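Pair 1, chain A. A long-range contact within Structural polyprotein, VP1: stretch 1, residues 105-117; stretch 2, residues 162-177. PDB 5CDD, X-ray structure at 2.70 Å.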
# COMPACT_ATOMS: atom_id res chain seq x y z
N SER A 105 45.42 15.86 -19.99
CA SER A 105 46.73 15.41 -19.55
C SER A 105 46.74 15.31 -18.03
O SER A 105 47.77 15.03 -17.41
CB SER A 105 47.81 16.39 -20.01
OG SER A 105 47.62 17.67 -19.43
N GLN A 106 45.57 15.55 -17.43
CA GLN A 106 45.43 15.50 -15.99
C GLN A 106 44.13 14.84 -15.57
O GLN A 106 43.24 14.61 -16.38
CB GLN A 106 45.45 16.92 -15.40
CG GLN A 106 46.73 17.69 -15.60
CD GLN A 106 46.67 19.08 -14.97
OE1 GLN A 106 45.83 19.90 -15.35
NE2 GLN A 106 47.54 19.34 -14.01
N THR A 107 44.04 14.54 -14.27
CA THR A 107 42.86 13.95 -13.67
C THR A 107 42.60 14.80 -12.44
O THR A 107 43.06 14.48 -11.34
CB THR A 107 43.08 12.49 -13.25
OG1 THR A 107 43.19 11.67 -14.42
CG2 THR A 107 41.91 11.99 -12.41
N CYS A 108 41.88 15.90 -12.64
CA CYS A 108 41.57 16.82 -11.56
C CYS A 108 40.51 16.28 -10.61
O CYS A 108 39.47 15.79 -11.04
CB CYS A 108 41.09 18.15 -12.15
SG CYS A 108 40.54 19.34 -10.92
N TYR A 109 40.79 16.37 -9.31
CA TYR A 109 39.86 15.92 -8.30
C TYR A 109 39.85 16.91 -7.13
O TYR A 109 40.83 17.61 -6.90
CB TYR A 109 40.22 14.51 -7.81
CG TYR A 109 41.50 14.42 -7.01
CD1 TYR A 109 41.56 14.85 -5.69
CD2 TYR A 109 42.66 13.89 -7.58
CE1 TYR A 109 42.74 14.75 -4.95
CE2 TYR A 109 43.84 13.79 -6.85
CZ TYR A 109 43.87 14.22 -5.54
OH TYR A 109 45.04 14.13 -4.81
N ILE A 110 38.73 16.96 -6.42
CA ILE A 110 38.58 17.87 -5.29
C ILE A 110 38.34 17.09 -4.00
O ILE A 110 37.45 16.24 -3.93
CB ILE A 110 37.39 18.82 -5.50
CG1 ILE A 110 37.51 19.53 -6.85
CG2 ILE A 110 37.33 19.83 -4.36
CD1 ILE A 110 38.70 20.44 -6.99
N ARG A 111 39.14 17.38 -2.98
CA ARG A 111 39.02 16.73 -1.67
C ARG A 111 38.68 17.78 -0.62
O ARG A 111 39.21 18.89 -0.65
CB ARG A 111 40.34 16.05 -1.29
CG ARG A 111 40.77 14.90 -2.18
CD ARG A 111 40.07 13.61 -1.81
NE ARG A 111 40.46 13.08 -0.50
CZ ARG A 111 41.68 12.64 -0.19
NH1 ARG A 111 42.64 12.65 -1.09
NH2 ARG A 111 41.92 12.16 1.03
N SER A 112 37.80 17.43 0.31
CA SER A 112 37.43 18.34 1.39
C SER A 112 37.50 17.59 2.71
O SER A 112 37.06 16.45 2.82
CB SER A 112 36.02 18.91 1.16
OG SER A 112 35.06 17.88 1.04
N PHE A 113 38.08 18.24 3.72
CA PHE A 113 38.24 17.63 5.04
C PHE A 113 37.70 18.55 6.12
O PHE A 113 37.19 19.64 5.84
CB PHE A 113 39.72 17.39 5.33
CG PHE A 113 40.45 16.66 4.24
CD1 PHE A 113 40.52 15.27 4.23
CD2 PHE A 113 41.08 17.36 3.21
CE1 PHE A 113 41.20 14.59 3.22
CE2 PHE A 113 41.76 16.70 2.20
CZ PHE A 113 41.82 15.31 2.20
N LEU A 114 37.82 18.11 7.36
CA LEU A 114 37.40 18.89 8.51
C LEU A 114 38.66 19.44 9.15
O LEU A 114 39.76 18.93 8.92
CB LEU A 114 36.66 18.03 9.53
CG LEU A 114 35.20 17.65 9.29
CD1 LEU A 114 34.72 16.78 10.45
CD2 LEU A 114 34.34 18.90 9.18
N MET A 115 38.50 20.48 9.96
CA MET A 115 39.63 21.07 10.65
C MET A 115 39.11 22.12 11.62
O MET A 115 38.21 22.88 11.29
CB MET A 115 40.62 21.68 9.66
CG MET A 115 40.16 22.95 9.00
SD MET A 115 41.31 24.25 9.44
CE MET A 115 42.76 23.76 8.48
N PRO A 116 39.68 22.16 12.83
CA PRO A 116 39.28 23.12 13.86
C PRO A 116 39.26 24.54 13.31
O PRO A 116 40.20 24.96 12.64
CB PRO A 116 40.34 22.93 14.93
CG PRO A 116 40.66 21.46 14.82
CD PRO A 116 40.76 21.29 13.32
N ARG A 117 38.19 25.26 13.59
CA ARG A 117 38.05 26.62 13.11
C ARG A 117 39.25 27.48 13.49
O ARG A 117 39.69 27.48 14.63
CB ARG A 117 36.77 27.24 13.66
CG ARG A 117 36.45 28.61 13.10
CD ARG A 117 35.03 29.00 13.45
NE ARG A 117 34.06 28.10 12.82
CZ ARG A 117 33.89 28.00 11.51
NH1 ARG A 117 34.61 28.75 10.69
NH2 ARG A 117 33.00 27.16 11.01
N LYS A 162 39.35 29.59 18.91
CA LYS A 162 40.53 28.91 18.41
C LYS A 162 40.34 27.41 18.49
O LYS A 162 40.79 26.76 19.44
CB LYS A 162 41.77 29.32 19.21
CG LYS A 162 43.04 28.57 18.81
CD LYS A 162 43.52 28.93 17.41
CE LYS A 162 44.77 28.14 17.05
NZ LYS A 162 45.36 28.57 15.76
N GLY A 163 39.68 26.86 17.48
CA GLY A 163 39.44 25.43 17.45
C GLY A 163 38.33 24.97 18.37
O GLY A 163 38.37 23.85 18.86
N TYR A 164 37.35 25.83 18.61
CA TYR A 164 36.23 25.47 19.48
C TYR A 164 35.24 24.58 18.74
O TYR A 164 34.67 23.65 19.31
CB TYR A 164 35.50 26.72 19.99
CG TYR A 164 36.33 27.58 20.92
CD1 TYR A 164 37.26 27.01 21.79
CD2 TYR A 164 36.17 28.97 20.95
CE1 TYR A 164 38.00 27.79 22.68
CE2 TYR A 164 36.91 29.76 21.83
CZ TYR A 164 37.82 29.17 22.69
OH TYR A 164 38.56 29.94 23.56
N ASP A 165 35.04 24.88 17.46
CA ASP A 165 34.14 24.12 16.61
C ASP A 165 34.87 23.74 15.32
O ASP A 165 35.97 24.22 15.05
CB ASP A 165 32.89 24.94 16.30
CG ASP A 165 33.20 26.25 15.61
OD1 ASP A 165 34.09 26.97 16.08
OD2 ASP A 165 32.53 26.55 14.60
N SER A 166 34.24 22.86 14.54
CA SER A 166 34.82 22.38 13.29
C SER A 166 34.63 23.33 12.11
O SER A 166 33.72 24.15 12.09
CB SER A 166 34.23 21.01 12.95
OG SER A 166 32.81 21.06 12.98
N SER A 167 35.52 23.19 11.13
CA SER A 167 35.48 24.02 9.93
C SER A 167 35.85 23.14 8.73
O SER A 167 36.16 21.96 8.89
CB SER A 167 36.47 25.19 10.07
OG SER A 167 36.46 26.00 8.91
N LEU A 168 35.82 23.73 7.54
CA LEU A 168 36.15 22.98 6.33
C LEU A 168 37.54 23.30 5.80
O LEU A 168 38.05 24.41 5.97
CB LEU A 168 35.11 23.29 5.24
CG LEU A 168 35.27 22.53 3.92
CD1 LEU A 168 34.80 21.10 4.12
CD2 LEU A 168 34.46 23.21 2.83
N MET A 169 38.15 22.31 5.15
CA MET A 169 39.47 22.48 4.55
C MET A 169 39.38 21.99 3.11
O MET A 169 39.00 20.85 2.86
CB MET A 169 40.53 21.69 5.32
CG MET A 169 41.92 21.86 4.74
SD MET A 169 43.20 21.21 5.80
CE MET A 169 43.12 19.46 5.40
N TYR A 170 39.75 22.85 2.18
CA TYR A 170 39.68 22.54 0.75
C TYR A 170 41.00 22.05 0.18
O TYR A 170 42.07 22.41 0.66
CB TYR A 170 39.24 23.80 0.01
CG TYR A 170 38.62 23.54 -1.34
CD1 TYR A 170 37.36 22.95 -1.44
CD2 TYR A 170 39.27 23.91 -2.51
CE1 TYR A 170 36.77 22.73 -2.67
CE2 TYR A 170 38.69 23.70 -3.75
CZ TYR A 170 37.44 23.11 -3.83
OH TYR A 170 36.85 22.89 -5.05
N PHE A 171 40.92 21.22 -0.86
CA PHE A 171 42.12 20.70 -1.50
C PHE A 171 41.88 20.19 -2.91
O PHE A 171 40.83 19.62 -3.20
CB PHE A 171 42.73 19.56 -0.67
CG PHE A 171 43.97 18.97 -1.29
CD1 PHE A 171 45.20 19.60 -1.14
CD2 PHE A 171 43.89 17.83 -2.07
CE1 PHE A 171 46.34 19.10 -1.76
CE2 PHE A 171 45.02 17.32 -2.70
CZ PHE A 171 46.25 17.95 -2.55
N SER A 172 42.85 20.39 -3.78
CA SER A 172 42.77 19.93 -5.16
C SER A 172 44.19 19.66 -5.65
O SER A 172 45.13 20.33 -5.23
CB SER A 172 42.10 20.99 -6.05
OG SER A 172 41.95 20.53 -7.39
N ASN A 173 44.34 18.68 -6.53
CA ASN A 173 45.67 18.36 -7.05
C ASN A 173 46.11 19.30 -8.17
O ASN A 173 47.29 19.35 -8.51
CB ASN A 173 45.73 16.90 -7.51
CG ASN A 173 44.78 16.61 -8.66
OD1 ASN A 173 43.82 17.34 -8.88
ND2 ASN A 173 45.03 15.53 -9.38
N THR A 174 45.17 20.05 -8.72
CA THR A 174 45.46 20.97 -9.81
C THR A 174 45.05 22.37 -9.38
O THR A 174 44.31 22.53 -8.41
CB THR A 174 44.68 20.60 -11.06
OG1 THR A 174 43.28 20.85 -10.85
CG2 THR A 174 44.88 19.12 -11.38
N SER A 175 45.52 23.38 -10.10
CA SER A 175 45.18 24.75 -9.79
C SER A 175 43.73 24.94 -10.20
O SER A 175 43.36 24.67 -11.35
CB SER A 175 46.07 25.69 -10.57
OG SER A 175 46.11 26.96 -9.95
N THR A 176 42.90 25.39 -9.26
CA THR A 176 41.49 25.58 -9.53
C THR A 176 40.98 27.00 -9.44
O THR A 176 41.65 27.91 -8.97
CB THR A 176 40.63 24.71 -8.59
OG1 THR A 176 40.97 24.99 -7.23
CG2 THR A 176 40.86 23.24 -8.88
N THR A 177 39.75 27.17 -9.91
CA THR A 177 39.04 28.43 -9.91
C THR A 177 37.56 28.06 -9.92
O THR A 177 37.07 27.46 -10.87
CB THR A 177 39.39 29.28 -11.14
OG1 THR A 177 38.58 30.45 -11.15
CG2 THR A 177 39.18 28.49 -12.43

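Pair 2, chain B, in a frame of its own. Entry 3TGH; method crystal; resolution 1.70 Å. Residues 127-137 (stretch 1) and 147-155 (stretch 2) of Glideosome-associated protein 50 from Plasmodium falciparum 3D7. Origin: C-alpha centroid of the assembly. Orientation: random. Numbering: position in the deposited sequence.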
# COMPACT_ATOMS: atom_id res chain seq x y z
N TRP B 127 11.20 -2.46 -2.15
CA TRP B 127 10.29 -2.22 -3.26
C TRP B 127 10.13 -3.54 -4.03
O TRP B 127 11.08 -4.33 -4.13
CB TRP B 127 10.79 -1.11 -4.19
CG TRP B 127 12.08 -1.43 -4.89
CD1 TRP B 127 12.24 -1.92 -6.15
CD2 TRP B 127 13.40 -1.27 -4.35
NE1 TRP B 127 13.58 -2.08 -6.43
CE2 TRP B 127 14.31 -1.69 -5.34
CE3 TRP B 127 13.89 -0.81 -3.12
CZ2 TRP B 127 15.69 -1.68 -5.13
CZ3 TRP B 127 15.26 -0.79 -2.92
CH2 TRP B 127 16.15 -1.22 -3.92
N TYR B 128 8.94 -3.77 -4.56
CA TYR B 128 8.62 -5.04 -5.24
C TYR B 128 7.27 -4.93 -5.97
O TYR B 128 6.68 -3.85 -6.05
CB TYR B 128 8.64 -6.22 -4.24
CG TYR B 128 7.61 -6.15 -3.13
CD1 TYR B 128 7.83 -5.38 -1.99
CD2 TYR B 128 6.41 -6.88 -3.20
CE1 TYR B 128 6.90 -5.30 -0.98
CE2 TYR B 128 5.47 -6.82 -2.18
CZ TYR B 128 5.71 -6.01 -1.08
OH TYR B 128 4.79 -5.95 -0.06
N HIS B 129 6.81 -6.04 -6.52
CA HIS B 129 5.53 -6.07 -7.24
C HIS B 129 4.82 -7.38 -7.01
O HIS B 129 5.45 -8.37 -6.63
CB HIS B 129 5.74 -5.86 -8.73
CG HIS B 129 6.79 -6.76 -9.31
ND1 HIS B 129 8.09 -6.35 -9.49
CD2 HIS B 129 6.74 -8.06 -9.67
CE1 HIS B 129 8.80 -7.36 -9.98
NE2 HIS B 129 8.00 -8.40 -10.11
N TYR B 130 3.52 -7.37 -7.27
CA TYR B 130 2.67 -8.55 -7.18
C TYR B 130 1.65 -8.44 -8.31
O TYR B 130 0.84 -7.51 -8.35
CB TYR B 130 1.98 -8.61 -5.82
CG TYR B 130 0.89 -9.64 -5.68
CD1 TYR B 130 1.16 -11.00 -5.83
CD2 TYR B 130 -0.43 -9.27 -5.38
CE1 TYR B 130 0.16 -11.96 -5.70
CE2 TYR B 130 -1.44 -10.22 -5.24
CZ TYR B 130 -1.14 -11.56 -5.40
OH TYR B 130 -2.13 -12.50 -5.27
N PHE B 131 1.71 -9.36 -9.26
CA PHE B 131 0.79 -9.38 -10.38
C PHE B 131 -0.17 -10.52 -10.16
O PHE B 131 0.26 -11.63 -9.83
CB PHE B 131 1.54 -9.60 -11.69
CG PHE B 131 2.19 -8.37 -12.25
CD1 PHE B 131 3.27 -7.78 -11.61
CD2 PHE B 131 1.72 -7.80 -13.43
CE1 PHE B 131 3.87 -6.64 -12.13
CE2 PHE B 131 2.32 -6.66 -13.95
CZ PHE B 131 3.39 -6.08 -13.31
N THR B 132 -1.45 -10.26 -10.34
CA THR B 132 -2.47 -11.28 -10.17
C THR B 132 -3.58 -11.10 -11.20
O THR B 132 -3.51 -10.22 -12.07
CB THR B 132 -3.02 -11.27 -8.72
OG1 THR B 132 -3.84 -12.42 -8.52
CG2 THR B 132 -3.81 -9.98 -8.43
N HIS B 133 -4.59 -11.96 -11.13
CA HIS B 133 -5.69 -11.93 -12.08
C HIS B 133 -6.93 -12.57 -11.48
O HIS B 133 -6.83 -13.33 -10.51
CB HIS B 133 -5.30 -12.66 -13.36
CG HIS B 133 -4.97 -14.11 -13.15
ND1 HIS B 133 -5.86 -15.12 -13.39
CD2 HIS B 133 -3.84 -14.70 -12.68
CE1 HIS B 133 -5.30 -16.28 -13.10
NE2 HIS B 133 -4.07 -16.05 -12.66
N PHE B 134 -8.08 -12.25 -12.05
CA PHE B 134 -9.34 -12.88 -11.66
C PHE B 134 -10.29 -12.96 -12.85
O PHE B 134 -10.13 -12.22 -13.83
CB PHE B 134 -9.98 -12.13 -10.48
CG PHE B 134 -10.36 -10.70 -10.78
CD1 PHE B 134 -11.66 -10.36 -11.11
CD2 PHE B 134 -9.41 -9.69 -10.71
CE1 PHE B 134 -12.01 -9.04 -11.38
CE2 PHE B 134 -9.75 -8.36 -10.97
CZ PHE B 134 -11.05 -8.03 -11.30
N THR B 135 -11.26 -13.87 -12.77
CA THR B 135 -12.21 -14.11 -13.86
C THR B 135 -13.49 -13.29 -13.68
O THR B 135 -13.96 -13.10 -12.57
CB THR B 135 -12.59 -15.61 -13.93
OG1 THR B 135 -11.41 -16.42 -13.94
CG2 THR B 135 -13.39 -15.90 -15.20
N VAL B 136 -14.03 -12.79 -14.79
CA VAL B 136 -15.30 -12.06 -14.79
C VAL B 136 -16.25 -12.60 -15.87
O VAL B 136 -15.82 -13.36 -16.75
CB VAL B 136 -15.09 -10.55 -15.02
CG1 VAL B 136 -14.32 -9.94 -13.86
CG2 VAL B 136 -14.38 -10.30 -16.34
N SER B 137 -17.52 -12.21 -15.79
CA SER B 137 -18.55 -12.65 -16.75
C SER B 137 -18.83 -11.59 -17.81
O SER B 137 -18.17 -10.55 -17.87
CB SER B 137 -19.85 -12.99 -16.01
OG SER B 137 -19.64 -14.00 -15.04
N HIS B 147 -15.83 -15.96 -18.08
CA HIS B 147 -15.20 -16.30 -19.35
C HIS B 147 -14.02 -15.39 -19.70
O HIS B 147 -13.19 -15.74 -20.55
CB HIS B 147 -16.24 -16.29 -20.48
CG HIS B 147 -16.87 -14.94 -20.72
ND1 HIS B 147 -18.09 -14.59 -20.20
CD2 HIS B 147 -16.43 -13.87 -21.43
CE1 HIS B 147 -18.39 -13.35 -20.58
NE2 HIS B 147 -17.40 -12.90 -21.32
N LYS B 148 -13.94 -14.23 -19.05
CA LYS B 148 -12.93 -13.21 -19.33
C LYS B 148 -12.04 -12.97 -18.10
O LYS B 148 -12.53 -12.95 -16.97
CB LYS B 148 -13.62 -11.90 -19.70
CG LYS B 148 -12.70 -10.79 -20.21
CD LYS B 148 -13.43 -9.46 -20.28
CE LYS B 148 -12.59 -8.38 -20.97
NZ LYS B 148 -11.34 -8.07 -20.22
N ASP B 149 -10.74 -12.78 -18.33
CA ASP B 149 -9.79 -12.57 -17.23
C ASP B 149 -9.30 -11.13 -17.18
O ASP B 149 -8.94 -10.55 -18.21
CB ASP B 149 -8.59 -13.52 -17.36
CG ASP B 149 -8.75 -14.76 -16.51
OD1 ASP B 149 -7.87 -15.01 -15.65
OD2 ASP B 149 -9.75 -15.48 -16.68
N LEU B 150 -9.31 -10.55 -15.98
CA LEU B 150 -8.74 -9.22 -15.74
C LEU B 150 -7.50 -9.35 -14.86
O LEU B 150 -7.48 -10.14 -13.93
CB LEU B 150 -9.77 -8.29 -15.09
CG LEU B 150 -10.97 -7.92 -15.97
CD1 LEU B 150 -12.01 -7.14 -15.18
CD2 LEU B 150 -10.53 -7.13 -17.20
N ALA B 151 -6.46 -8.58 -15.19
CA ALA B 151 -5.17 -8.64 -14.51
C ALA B 151 -4.97 -7.38 -13.69
O ALA B 151 -5.30 -6.29 -14.15
CB ALA B 151 -4.04 -8.80 -15.53
N ALA B 152 -4.42 -7.54 -12.48
CA ALA B 152 -4.13 -6.42 -11.59
C ALA B 152 -2.66 -6.43 -11.22
O ALA B 152 -2.13 -7.46 -10.78
CB ALA B 152 -4.99 -6.51 -10.34
N ALA B 153 -2.00 -5.28 -11.40
CA ALA B 153 -0.62 -5.11 -11.00
C ALA B 153 -0.56 -4.26 -9.74
O ALA B 153 -1.06 -3.14 -9.73
CB ALA B 153 0.19 -4.47 -12.11
N PHE B 154 0.03 -4.81 -8.68
CA PHE B 154 0.29 -4.10 -7.44
C PHE B 154 1.78 -3.81 -7.38
O PHE B 154 2.60 -4.72 -7.44
CB PHE B 154 -0.15 -4.94 -6.25
CG PHE B 154 -1.64 -5.07 -6.13
CD1 PHE B 154 -2.33 -6.03 -6.85
CD2 PHE B 154 -2.37 -4.21 -5.31
CE1 PHE B 154 -3.71 -6.14 -6.74
CE2 PHE B 154 -3.75 -4.31 -5.21
CZ PHE B 154 -4.42 -5.27 -5.93
N ILE B 155 2.12 -2.52 -7.30
CA ILE B 155 3.51 -2.10 -7.27
C ILE B 155 3.77 -1.43 -5.91
O ILE B 155 3.05 -0.52 -5.49
CB ILE B 155 3.84 -1.16 -8.43
CG1 ILE B 155 3.71 -1.93 -9.76
CG2 ILE B 155 5.25 -0.57 -8.29
CD1 ILE B 155 3.58 -1.03 -10.98

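Both pairs are two-stranded antiparallel ladders, and the backbones of their central residues superpose to 0.5 Å. In pair 1, strand 110-116 lies against strand 166-172; in pair 2, strand 128-136 lies against strand 148-155. The matched positions keep the same register: the bridge A:Phe113 with A:Met169 falls on B:Phe134 with B:Leu150, and A:Ile110 with A:Ser172 falls on B:Phe131 with B:Ala153. Because main-chain atoms supply the pairing, the same kind of hydrogen bond can form under different side chains, as at the first of these matched bridges. A:Phe113 N donates to A:Met169 O at 2.9 Å and A:Met169 N returns a bond to A:Phe113 O at 2.9 Å; in pair 2, B:Phe134 N reaches B:Leu150 O at 2.9 Å and B:Leu150 N reaches B:Phe134 O at 2.8 Å.

Alternation along each strand sorts the side chains onto two faces. On the face carrying A:Phe113 and A:Met169, pair 1 sets two methionines, A:Met115 and A:Met169, beside A:Phe113. The A:Met169 methyl CE lies 3.7 Å from A:Phe113 CD2, and its sulfur SD lies 3.7 Å from A:Met115 CE, so an unbranched thioether can touch two neighbours at once. Pair 2 keeps a phenylalanine at the matching place, B:Phe134, but puts the branched B:Val136 and B:Leu150 where the methionines are. B:Phe134 takes chi1 p, where A:Phe113 takes m, and its ring lies over B:Leu150, with B:Leu150 CB 4.3 Å from the B:Phe134 ring centroid in a CH-pi contact. B:Val136, at the place of A:Met115, brings CG1 to 3.9 Å from B:Leu150 CD1. Although the two phenylalanines share a backbone position, their side-chain centres lie well apart.

The next bridge on this face divides its bulk differently. In pair 1 the large ring belongs to A:Phe171, whose edge meets A:Arg111, with A:Arg111 CB 4.0 Å from A:Phe171 CD2. In pair 2 both partners are small: B:Thr132 CG2 sits 4.1 Å from B:Ala152 CB.

The other face shows a similar exchange. A:Ile110 reaches diagonally to the ring of A:Tyr170, its CG2 3.3 Å from A:Tyr170 CZ, and also approaches A:Ser172, its CD1 3.3 Å from A:Ser172 OG. The matching B:Phe131 instead lays its flat ring over the compact methyl of B:Ala153, whose CB is 3.9 Å from the B:Phe131 ring centroid. Further along, A:Leu114 and A:Leu168 give way to B:Thr135 and B:Asp149. This place in pair 2 is exposed, and polar groups suit it: B:His133 ND1 donates to B:Asp149 OD1 at 3.0 Å, while B:Thr135 OG1 makes a weak hydrogen bond to B:Asp149 OD2 at 3.3 Å.

Beyond its ladder, pair 1 adds side-chain ties. A:Asn173 ND2 donates to A:Thr107 O at 3.0 Å and its OD1 accepts from A:Tyr109 N at 3.2 Å, an amide being able to do both. At the far end, A:Arg117 NE forms a salt bridge with A:Asp165 OD2 at 2.8 Å, pairing opposite charges in a buried place.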